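Local coordinates for putative hemin transport system, substrate-binding protein (Burkholderia cenocepacia J2315, PDB 5GIZ) that binds heme in the periplasm and probably delivers it to an inner-membrane transporter for bacterial heme uptake, at residues A19-Y30 against V111-G121; V101-T109 against L124-W132. All coordinates share one frame; numbering follows the deposited sequence.

Contact 1 (A19-Y30 against V111-G121)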
loop_
_atom_site.group_PDB
_atom_site.type_symbol
_atom_site.label_atom_id
_atom_site.label_comp_id
_atom_site.label_asym_id
_atom_site.label_seq_id
_atom_site.Cartn_x
_atom_site.Cartn_y
_atom_site.Cartn_z
ATOM N N ALA A 19 1.170 13.681 -1.746
ATOM C CA ALA A 19 1.389 15.068 -1.396
ATOM C C ALA A 19 2.838 15.468 -1.464
ATOM O O ALA A 19 3.200 16.494 -2.050
ATOM C CB ALA A 19 0.823 15.375 -0.035
ATOM N N PHE A 20 3.719 14.674 -0.865
ATOM C CA PHE A 20 5.112 15.055 -0.882
ATOM C C PHE A 20 5.659 15.030 -2.289
ATOM O O PHE A 20 6.501 15.846 -2.591
ATOM C CB PHE A 20 5.961 14.233 0.119
ATOM C CG PHE A 20 5.803 14.676 1.552
ATOM C CD1 PHE A 20 6.250 15.892 1.975
ATOM C CD2 PHE A 20 5.124 13.894 2.435
ATOM C CE1 PHE A 20 6.053 16.308 3.295
ATOM C CE2 PHE A 20 4.985 14.264 3.758
ATOM C CZ PHE A 20 5.383 15.487 4.172
ATOM N N ALA A 21 5.172 14.119 -3.155
ATOM C CA ALA A 21 5.679 13.965 -4.523
ATOM C C ALA A 21 5.338 15.174 -5.422
ATOM O O ALA A 21 5.964 15.375 -6.449
ATOM C CB ALA A 21 5.131 12.679 -5.137
ATOM N N LEU A 22 4.339 15.943 -5.036
ATOM C CA LEU A 22 3.948 17.138 -5.778
ATOM C C LEU A 22 4.887 18.315 -5.563
ATOM O O LEU A 22 4.978 19.170 -6.444
ATOM C CB LEU A 22 2.507 17.568 -5.442
ATOM C CG LEU A 22 1.435 16.560 -5.875
ATOM C CD1 LEU A 22 0.135 16.798 -5.122
ATOM C CD2 LEU A 22 1.206 16.674 -7.377
ATOM N N GLY A 23 5.570 18.384 -4.425
ATOM C CA GLY A 23 6.613 19.413 -4.227
ATOM C C GLY A 23 6.985 19.708 -2.788
ATOM O O GLY A 23 6.946 20.860 -2.364
ATOM N N GLY A 24 7.340 18.677 -2.023
ATOM C CA GLY A 24 7.910 18.885 -0.690
ATOM C C GLY A 24 6.984 19.194 0.477
ATOM O O GLY A 24 5.739 19.263 0.352
ATOM N N ALA A 25 7.628 19.408 1.622
ATOM C CA ALA A 25 6.961 19.488 2.929
ATOM C C ALA A 25 6.037 20.684 3.074
ATOM O O ALA A 25 4.911 20.562 3.627
ATOM C CB ALA A 25 8.005 19.485 4.042
ATOM N N GLU A 26 6.553 21.820 2.598
ATOM C CA GLU A 26 5.811 23.065 2.497
ATOM C C GLU A 26 6.117 23.853 1.213
ATOM O O GLU A 26 7.276 23.995 0.789
ATOM C CB GLU A 26 6.001 23.936 3.732
ATOM C CG GLU A 26 7.383 24.099 4.328
ATOM C CD GLU A 26 7.336 24.982 5.579
ATOM O OE1 GLU A 26 6.768 26.093 5.503
ATOM O OE2 GLU A 26 7.849 24.576 6.646
ATOM N N THR A 27 5.042 24.337 0.599
ATOM C CA THR A 27 5.102 25.110 -0.630
ATOM C C THR A 27 4.469 26.461 -0.337
ATOM O O THR A 27 4.160 26.764 0.821
ATOM C CB THR A 27 4.333 24.399 -1.768
ATOM O OG1 THR A 27 2.914 24.509 -1.548
ATOM C CG2 THR A 27 4.751 22.937 -1.865
ATOM N N PRO A 28 4.281 27.293 -1.370
ATOM C CA PRO A 28 3.540 28.502 -1.046
ATOM C C PRO A 28 2.075 28.219 -0.640
ATOM O O PRO A 28 1.540 28.938 0.186
ATOM C CB PRO A 28 3.630 29.325 -2.342
ATOM C CG PRO A 28 4.898 28.858 -2.986
ATOM C CD PRO A 28 4.963 27.390 -2.675
ATOM N N ARG A 29 1.454 27.168 -1.179
ATOM C CA ARG A 29 0.013 26.963 -0.986
ATOM C C ARG A 29 -0.338 26.132 0.245
ATOM O O ARG A 29 -1.495 26.131 0.668
ATOM C CB ARG A 29 -0.650 26.296 -2.217
ATOM C CG ARG A 29 -0.284 26.834 -3.611
ATOM C CD ARG A 29 -1.160 27.962 -4.156
ATOM N NE ARG A 29 -2.571 27.855 -3.776
ATOM C CZ ARG A 29 -3.178 28.572 -2.827
ATOM N NH1 ARG A 29 -2.522 29.497 -2.121
ATOM N NH2 ARG A 29 -4.465 28.360 -2.575
ATOM N N TYR A 30 0.615 25.395 0.811
ATOM C CA TYR A 30 0.264 24.488 1.916
ATOM C C TYR A 30 1.495 23.963 2.621
ATOM O O TYR A 30 2.598 23.968 2.074
ATOM C CB TYR A 30 -0.551 23.274 1.418
ATOM C CG TYR A 30 0.210 22.457 0.406
ATOM C CD1 TYR A 30 1.093 21.462 0.798
ATOM C CD2 TYR A 30 0.085 22.727 -0.948
ATOM C CE1 TYR A 30 1.803 20.743 -0.136
ATOM C CE2 TYR A 30 0.779 22.015 -1.884
ATOM C CZ TYR A 30 1.632 21.019 -1.491
ATOM O OH TYR A 30 2.345 20.324 -2.456
ATOM N N VAL A 111 -5.484 14.841 -5.054
ATOM C CA VAL A 111 -4.709 15.507 -4.037
ATOM C C VAL A 111 -4.220 16.853 -4.646
ATOM O O VAL A 111 -4.294 17.877 -4.009
ATOM C CB VAL A 111 -3.524 14.622 -3.561
ATOM C CG1 VAL A 111 -2.517 15.453 -2.761
ATOM C CG2 VAL A 111 -4.070 13.448 -2.754
ATOM N N ALA A 112 -3.763 16.855 -5.913
ATOM C CA ALA A 112 -3.277 18.113 -6.497
ATOM C C ALA A 112 -4.400 19.183 -6.573
ATOM O O ALA A 112 -4.161 20.382 -6.319
ATOM C CB ALA A 112 -2.686 17.865 -7.881
ATOM N N GLN A 113 -5.620 18.738 -6.872
ATOM C CA GLN A 113 -6.779 19.630 -6.855
ATOM C C GLN A 113 -7.034 20.189 -5.461
ATOM O O GLN A 113 -7.198 21.406 -5.305
ATOM C CB GLN A 113 -8.049 18.911 -7.307
ATOM C CG GLN A 113 -9.342 19.751 -7.134
ATOM C CD GLN A 113 -9.396 21.034 -7.951
ATOM O OE1 GLN A 113 -10.016 22.031 -7.532
ATOM N NE2 GLN A 113 -8.777 21.025 -9.127
ATOM N N ALA A 114 -7.064 19.303 -4.450
ATOM C CA ALA A 114 -7.372 19.705 -3.080
ATOM C C ALA A 114 -6.364 20.721 -2.570
ATOM O O ALA A 114 -6.714 21.613 -1.788
ATOM C CB ALA A 114 -7.411 18.500 -2.158
ATOM N N LEU A 115 -5.112 20.575 -3.013
ATOM C CA LEU A 115 -3.977 21.419 -2.583
ATOM C C LEU A 115 -3.753 22.657 -3.480
ATOM O O LEU A 115 -2.842 23.439 -3.223
ATOM C CB LEU A 115 -2.692 20.590 -2.487
ATOM C CG LEU A 115 -2.693 19.484 -1.421
ATOM C CD1 LEU A 115 -1.371 18.740 -1.476
ATOM C CD2 LEU A 115 -2.950 20.012 -0.020
ATOM N N ASP A 116 -4.599 22.793 -4.492
ATOM C CA ASP A 116 -4.566 23.901 -5.460
ATOM C C ASP A 116 -3.208 23.971 -6.133
ATOM O O ASP A 116 -2.600 25.048 -6.294
ATOM C CB ASP A 116 -4.944 25.205 -4.763
ATOM C CG ASP A 116 -5.142 26.348 -5.718
ATOM O OD1 ASP A 116 -5.565 26.167 -6.889
ATOM O OD2 ASP A 116 -4.894 27.479 -5.240
ATOM N N VAL A 117 -2.719 22.796 -6.525
ATOM C CA VAL A 117 -1.506 22.724 -7.329
ATOM C C VAL A 117 -1.740 21.879 -8.578
ATOM O O VAL A 117 -1.068 20.870 -8.800
ATOM C CB VAL A 117 -0.296 22.235 -6.521
ATOM C CG1 VAL A 117 0.130 23.294 -5.501
ATOM C CG2 VAL A 117 -0.560 20.890 -5.804
ATOM N N ARG A 118 -2.686 22.308 -9.411
ATOM C CA ARG A 118 -3.016 21.611 -10.664
ATOM C C ARG A 118 -1.796 21.320 -11.550
ATOM O O ARG A 118 -1.649 20.208 -12.005
ATOM C CB ARG A 118 -4.090 22.403 -11.434
ATOM C CG ARG A 118 -4.061 22.288 -12.965
ATOM C CD ARG A 118 -5.035 23.284 -13.597
ATOM N NE ARG A 118 -4.399 24.574 -13.878
ATOM C CZ ARG A 118 -3.660 24.828 -14.956
ATOM N NH1 ARG A 118 -3.450 23.879 -15.862
ATOM N NH2 ARG A 118 -3.126 26.033 -15.140
ATOM N N ASP A 119 -0.943 22.305 -11.792
ATOM C CA ASP A 119 0.240 22.117 -12.657
ATOM C C ASP A 119 1.210 21.021 -12.140
ATOM O O ASP A 119 1.667 20.183 -12.909
ATOM C CB ASP A 119 0.997 23.434 -12.843
ATOM C CG ASP A 119 0.317 24.382 -13.852
ATOM O OD1 ASP A 119 -0.704 24.016 -14.478
ATOM O OD2 ASP A 119 0.830 25.516 -14.007
ATOM N N ALA A 120 1.501 21.054 -10.851
ATOM C CA ALA A 120 2.320 20.023 -10.206
ATOM C C ALA A 120 1.651 18.652 -10.404
ATOM O O ALA A 120 2.326 17.640 -10.678
ATOM C CB ALA A 120 2.497 20.332 -8.736
ATOM N N GLY A 121 0.339 18.601 -10.222
ATOM C CA GLY A 121 -0.405 17.346 -10.465
ATOM C C GLY A 121 -0.238 16.816 -11.886
ATOM O O GLY A 121 0.015 15.637 -12.149
HETATM O O HOH W 1 -3.594 24.647 -0.613
#
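Leu22 reaches from near the C-terminal end of helix 13-23 as a knob into a hole formed by Val111, Ala112, Ala120 and Gly121. Its two methyls divide the work. Leu22 CD1 lies 3.8 Å from Val111 CG1 and also meets Ala112, while Leu22 CD2 comes down on the backbone of Gly121, 3.5 Å from its N. Tyr30 and Leu115 cross at about a right angle. Leu115 CD1 sits over one face of the Tyr30 ring, 3.9 Å from the centroid and 15° off the normal, a CH-pi contact; on the opposite face lies Thr27 OG1, displaced toward the rim. Val117 CG1 closes in at the ring edge, 3.9 Å from Tyr30 CE2. Farther out, Arg29 bends at chi2 and chi3, which brings NE and NH2 together round one oxygen of Asp116. Arg29 NE and NH2 each lie 2.8 Å from Asp116 OD2, but the guanidinium and carboxylate planes stand 85° apart and both hydrogen bonds are weak, so the attraction is probably more of charge than of direction. A water links Arg29 O to Leu115 O, its bond to the latter weak. The backbone turns through a Schellman motif at Asp116, and Val117 then takes the N-cap position of helix 118-141. This tight turn between helices 101-114 and 118-141 packs against the second half of the beta-alpha-beta crossover 6-11, 13-23, 30-35, in the N-terminal lobe of a periplasmic binding protein.

Contact 2 (V101-T109 against L124-W132)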
loop_
_atom_site.group_PDB
_atom_site.type_symbol
_atom_site.label_atom_id
_atom_site.label_comp_id
_atom_site.label_asym_id
_atom_site.label_seq_id
_atom_site.Cartn_x
_atom_site.Cartn_y
_atom_site.Cartn_z
ATOM N N VAL A 101 -4.247 0.920 -11.006
ATOM C CA VAL A 101 -3.467 2.044 -11.428
ATOM C C VAL A 101 -4.357 3.268 -11.613
ATOM O O VAL A 101 -3.968 4.372 -11.221
ATOM C CB VAL A 101 -2.568 1.803 -12.674
ATOM C CG1 VAL A 101 -3.410 1.471 -13.849
ATOM C CG2 VAL A 101 -1.659 3.009 -12.959
ATOM N N GLU A 102 -5.585 3.100 -12.109
ATOM C CA GLU A 102 -6.417 4.302 -12.256
ATOM C C GLU A 102 -6.705 4.963 -10.927
ATOM O O GLU A 102 -6.807 6.206 -10.840
ATOM C CB GLU A 102 -7.728 3.982 -12.958
ATOM C CG GLU A 102 -8.451 5.246 -13.395
ATOM C CD GLU A 102 -7.605 5.924 -14.460
ATOM O OE1 GLU A 102 -7.448 5.350 -15.555
ATOM O OE2 GLU A 102 -7.041 6.964 -14.113
ATOM N N SER A 103 -6.898 4.164 -9.889
ATOM C CA SER A 103 -7.168 4.676 -8.570
ATOM C C SER A 103 -5.950 5.526 -8.060
ATOM O O SER A 103 -6.147 6.535 -7.388
ATOM C CB SER A 103 -7.443 3.468 -7.646
ATOM O OG SER A 103 -7.716 3.926 -6.354
ATOM N N VAL A 104 -4.725 5.168 -8.441
ATOM C CA VAL A 104 -3.563 5.926 -8.021
ATOM C C VAL A 104 -3.569 7.244 -8.784
ATOM O O VAL A 104 -3.274 8.297 -8.222
ATOM C CB VAL A 104 -2.235 5.218 -8.324
ATOM C CG1 VAL A 104 -1.036 6.063 -7.941
ATOM C CG2 VAL A 104 -2.230 3.850 -7.693
ATOM N N ARG A 105 -3.864 7.155 -10.092
ATOM C CA ARG A 105 -3.924 8.375 -10.908
ATOM C C ARG A 105 -4.955 9.359 -10.349
ATOM O O ARG A 105 -4.719 10.597 -10.342
ATOM C CB ARG A 105 -4.256 8.029 -12.350
ATOM C CG ARG A 105 -3.169 7.155 -12.939
ATOM C CD ARG A 105 -3.526 6.705 -14.298
ATOM N NE ARG A 105 -3.198 7.738 -15.253
ATOM C CZ ARG A 105 -4.035 8.339 -16.089
ATOM N NH1 ARG A 105 -5.378 8.124 -16.048
ATOM N NH2 ARG A 105 -3.509 9.214 -16.984
ATOM N N ALA A 106 -6.065 8.854 -9.801
ATOM C CA ALA A 106 -7.073 9.704 -9.181
ATOM C C ALA A 106 -6.581 10.323 -7.872
ATOM O O ALA A 106 -6.950 11.425 -7.534
ATOM C CB ALA A 106 -8.366 8.920 -8.949
ATOM N N LYS A 107 -5.726 9.627 -7.144
ATOM C CA LYS A 107 -5.103 10.199 -5.961
ATOM C C LYS A 107 -4.188 11.366 -6.397
ATOM O O LYS A 107 -4.143 12.408 -5.788
ATOM C CB LYS A 107 -4.290 9.155 -5.184
ATOM C CG LYS A 107 -5.106 8.075 -4.495
ATOM C CD LYS A 107 -4.244 7.036 -3.792
ATOM C CE LYS A 107 -4.990 5.722 -3.528
ATOM N NZ LYS A 107 -4.156 4.765 -2.728
ATOM N N ILE A 108 -3.425 11.152 -7.469
ATOM C CA ILE A 108 -2.532 12.225 -7.936
ATOM C C ILE A 108 -3.330 13.485 -8.294
ATOM O O ILE A 108 -3.050 14.567 -7.802
ATOM C CB ILE A 108 -1.652 11.768 -9.122
ATOM C CG1 ILE A 108 -0.668 10.682 -8.632
ATOM C CG2 ILE A 108 -0.874 12.919 -9.757
ATOM C CD1 ILE A 108 0.052 9.940 -9.736
ATOM N N THR A 109 -4.336 13.331 -9.140
ATOM C CA THR A 109 -5.062 14.492 -9.609
ATOM C C THR A 109 -5.936 15.067 -8.495
ATOM O O THR A 109 -6.093 16.301 -8.395
ATOM C CB THR A 109 -5.934 14.148 -10.858
ATOM O OG1 THR A 109 -6.903 13.133 -10.581
ATOM C CG2 THR A 109 -5.013 13.706 -11.976
ATOM N N LEU A 124 3.381 15.483 -12.283
ATOM C CA LEU A 124 3.533 14.186 -11.580
ATOM C C LEU A 124 2.803 13.078 -12.343
ATOM O O LEU A 124 3.315 11.977 -12.498
ATOM C CB LEU A 124 3.004 14.270 -10.170
ATOM C CG LEU A 124 3.047 12.987 -9.322
ATOM C CD1 LEU A 124 4.457 12.369 -9.286
ATOM C CD2 LEU A 124 2.520 13.215 -7.915
ATOM N N LEU A 125 1.606 13.364 -12.860
ATOM C CA LEU A 125 0.855 12.353 -13.593
ATOM C C LEU A 125 1.595 11.915 -14.867
ATOM O O LEU A 125 1.629 10.761 -15.225
ATOM C CB LEU A 125 -0.579 12.870 -13.901
ATOM C CG LEU A 125 -1.495 11.822 -14.538
ATOM C CD1 LEU A 125 -1.772 10.710 -13.538
ATOM C CD2 LEU A 125 -2.787 12.433 -15.031
ATOM N N GLN A 126 2.185 12.869 -15.562
ATOM C CA GLN A 126 2.902 12.564 -16.763
ATOM C C GLN A 126 4.111 11.663 -16.458
ATOM O O GLN A 126 4.352 10.704 -17.161
ATOM C CB GLN A 126 3.289 13.867 -17.412
ATOM C CG GLN A 126 4.108 13.748 -18.652
ATOM C CD GLN A 126 4.571 15.135 -19.104
ATOM O OE1 GLN A 126 5.413 15.762 -18.461
ATOM N NE2 GLN A 126 3.990 15.632 -20.124
ATOM N N ARG A 127 4.835 11.944 -15.372
ATOM C CA ARG A 127 5.989 11.097 -14.957
ATOM C C ARG A 127 5.530 9.702 -14.574
ATOM O O ARG A 127 6.075 8.682 -15.000
ATOM C CB ARG A 127 6.720 11.695 -13.726
ATOM C CG ARG A 127 7.307 13.075 -13.935
ATOM C CD ARG A 127 8.440 13.445 -12.975
ATOM N NE ARG A 127 8.112 13.426 -11.546
ATOM C CZ ARG A 127 7.468 14.386 -10.877
ATOM N NH1 ARG A 127 7.021 15.500 -11.477
ATOM N NH2 ARG A 127 7.267 14.226 -9.574
ATOM N N PHE A 128 4.503 9.657 -13.725
ATOM C CA PHE A 128 3.914 8.429 -13.287
ATOM C C PHE A 128 3.501 7.562 -14.480
ATOM O O PHE A 128 3.820 6.364 -14.539
ATOM C CB PHE A 128 2.724 8.723 -12.375
ATOM C CG PHE A 128 2.030 7.516 -11.914
ATOM C CD1 PHE A 128 1.018 6.954 -12.668
ATOM C CD2 PHE A 128 2.343 6.923 -10.693
ATOM C CE1 PHE A 128 0.316 5.859 -12.249
ATOM C CE2 PHE A 128 1.654 5.823 -10.266
ATOM C CZ PHE A 128 0.629 5.274 -11.028
ATOM N N ASP A 129 2.809 8.166 -15.443
ATOM C CA ASP A 129 2.326 7.422 -16.609
ATOM C C ASP A 129 3.437 6.866 -17.476
ATOM O O ASP A 129 3.356 5.746 -17.937
ATOM C CB ASP A 129 1.413 8.290 -17.477
ATOM C CG ASP A 129 0.035 8.512 -16.875
ATOM O OD1 ASP A 129 -0.332 7.854 -15.869
ATOM O OD2 ASP A 129 -0.759 9.351 -17.418
ATOM N N ARG A 130 4.541 7.624 -17.605
ATOM C CA ARG A 130 5.713 7.155 -18.333
ATOM C C ARG A 130 6.326 5.982 -17.580
ATOM O O ARG A 130 6.662 4.951 -18.168
ATOM C CB ARG A 130 6.696 8.327 -18.499
ATOM C CG ARG A 130 7.945 8.032 -19.279
ATOM C CD ARG A 130 8.655 9.346 -19.584
ATOM N NE ARG A 130 9.098 10.101 -18.389
ATOM C CZ ARG A 130 8.703 11.332 -18.022
ATOM N NH1 ARG A 130 7.813 12.042 -18.730
ATOM N NH2 ARG A 130 9.228 11.884 -16.913
ATOM N N ASP A 131 6.487 6.147 -16.284
ATOM C CA ASP A 131 7.049 5.062 -15.508
ATOM C C ASP A 131 6.162 3.816 -15.515
ATOM O O ASP A 131 6.647 2.661 -15.530
ATOM C CB ASP A 131 7.306 5.498 -14.076
ATOM C CG ASP A 131 8.416 6.527 -13.959
ATOM O OD1 ASP A 131 9.215 6.721 -14.875
ATOM O OD2 ASP A 131 8.516 7.146 -12.919
ATOM N N TRP A 132 4.853 4.037 -15.462
ATOM C CA TRP A 132 3.933 2.914 -15.510
ATOM C C TRP A 132 4.058 2.113 -16.819
ATOM O O TRP A 132 4.068 0.892 -16.814
ATOM C CB TRP A 132 2.535 3.392 -15.298
ATOM C CG TRP A 132 1.537 2.263 -15.262
ATOM C CD1 TRP A 132 0.498 2.112 -16.086
ATOM C CD2 TRP A 132 1.494 1.155 -14.349
ATOM N NE1 TRP A 132 -0.191 0.976 -15.775
ATOM C CE2 TRP A 132 0.408 0.353 -14.726
ATOM C CE3 TRP A 132 2.291 0.753 -13.287
ATOM C CZ2 TRP A 132 0.037 -0.790 -14.041
ATOM C CZ3 TRP A 132 1.955 -0.426 -12.626
ATOM C CH2 TRP A 132 0.810 -1.163 -12.987
#
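Helices 101-109 and 124-132 run antiparallel, their directions 160° apart and their axes 10.2 Å at closest approach. Ile108 faces Leu125 at one end and Val101 faces Trp132 at the other. Between them Phe128 enters as a knob among Val101, Val104, Arg105 and Ile108. With CG anti to the backbone N (chi1 178°), its ring is carried across to the other helix, where Ile108 CD1 covers one face, 4.2 Å from the centroid. Val101 CG2 meets the ring edge, 3.5 Å from Phe128 CE1, and the same methyl stands almost squarely over the five-membered ring of Trp132, 3.7 Å from its centroid. One valine branch thus serves two aromatic rings. In the conformer modelled here, one of two, Arg105 grips Asp129 side-on: NE to OD1 is 2.9 Å and NH2 to OD2 2.8 Å, the second with an N-H...O angle of 163°. Guanidinium and carboxylate are nearly coplanar. Arg105 NH1 bonds Glu102 OE2, three residues back in the same helix, at 2.8 Å, so two acids hold the guanidinium of this conformer in its rotation. Leu125 CD1 packs against the arginine's aliphatic part. Beyond the pair, helix 255-269 receives Phe128 and Trp132 through Pro256, Leu255 and Val259, Tyr178 meets Trp132 edge-to-face, and Leu124 turns to helix 13-23.

How the contacts relate
Both contacts use helices 101-114 and 118-141: contact 2 is their mutual packing, and contact 1 joins the turn between them to helix 13-23 and strand 30-35. Their centres lie 15 Å apart, yet they touch, Leu22 CD2 of contact 1 coming 3.7 Å from Leu124 CD2 of contact 2 and Gly121 O standing 3.7 Å from Ile108 CG2. Leu22 thus extends one apolar layer into the other. None of the residues seen to bind heme lies in either contact. The side chain of Ala19 is about 10 Å from that of Gly13, and the side chain of Val104 about 10 Å from that of Ala171; both Gly13 and Ala171 contact heme in another structure of this protein, but this model is the heme-free form.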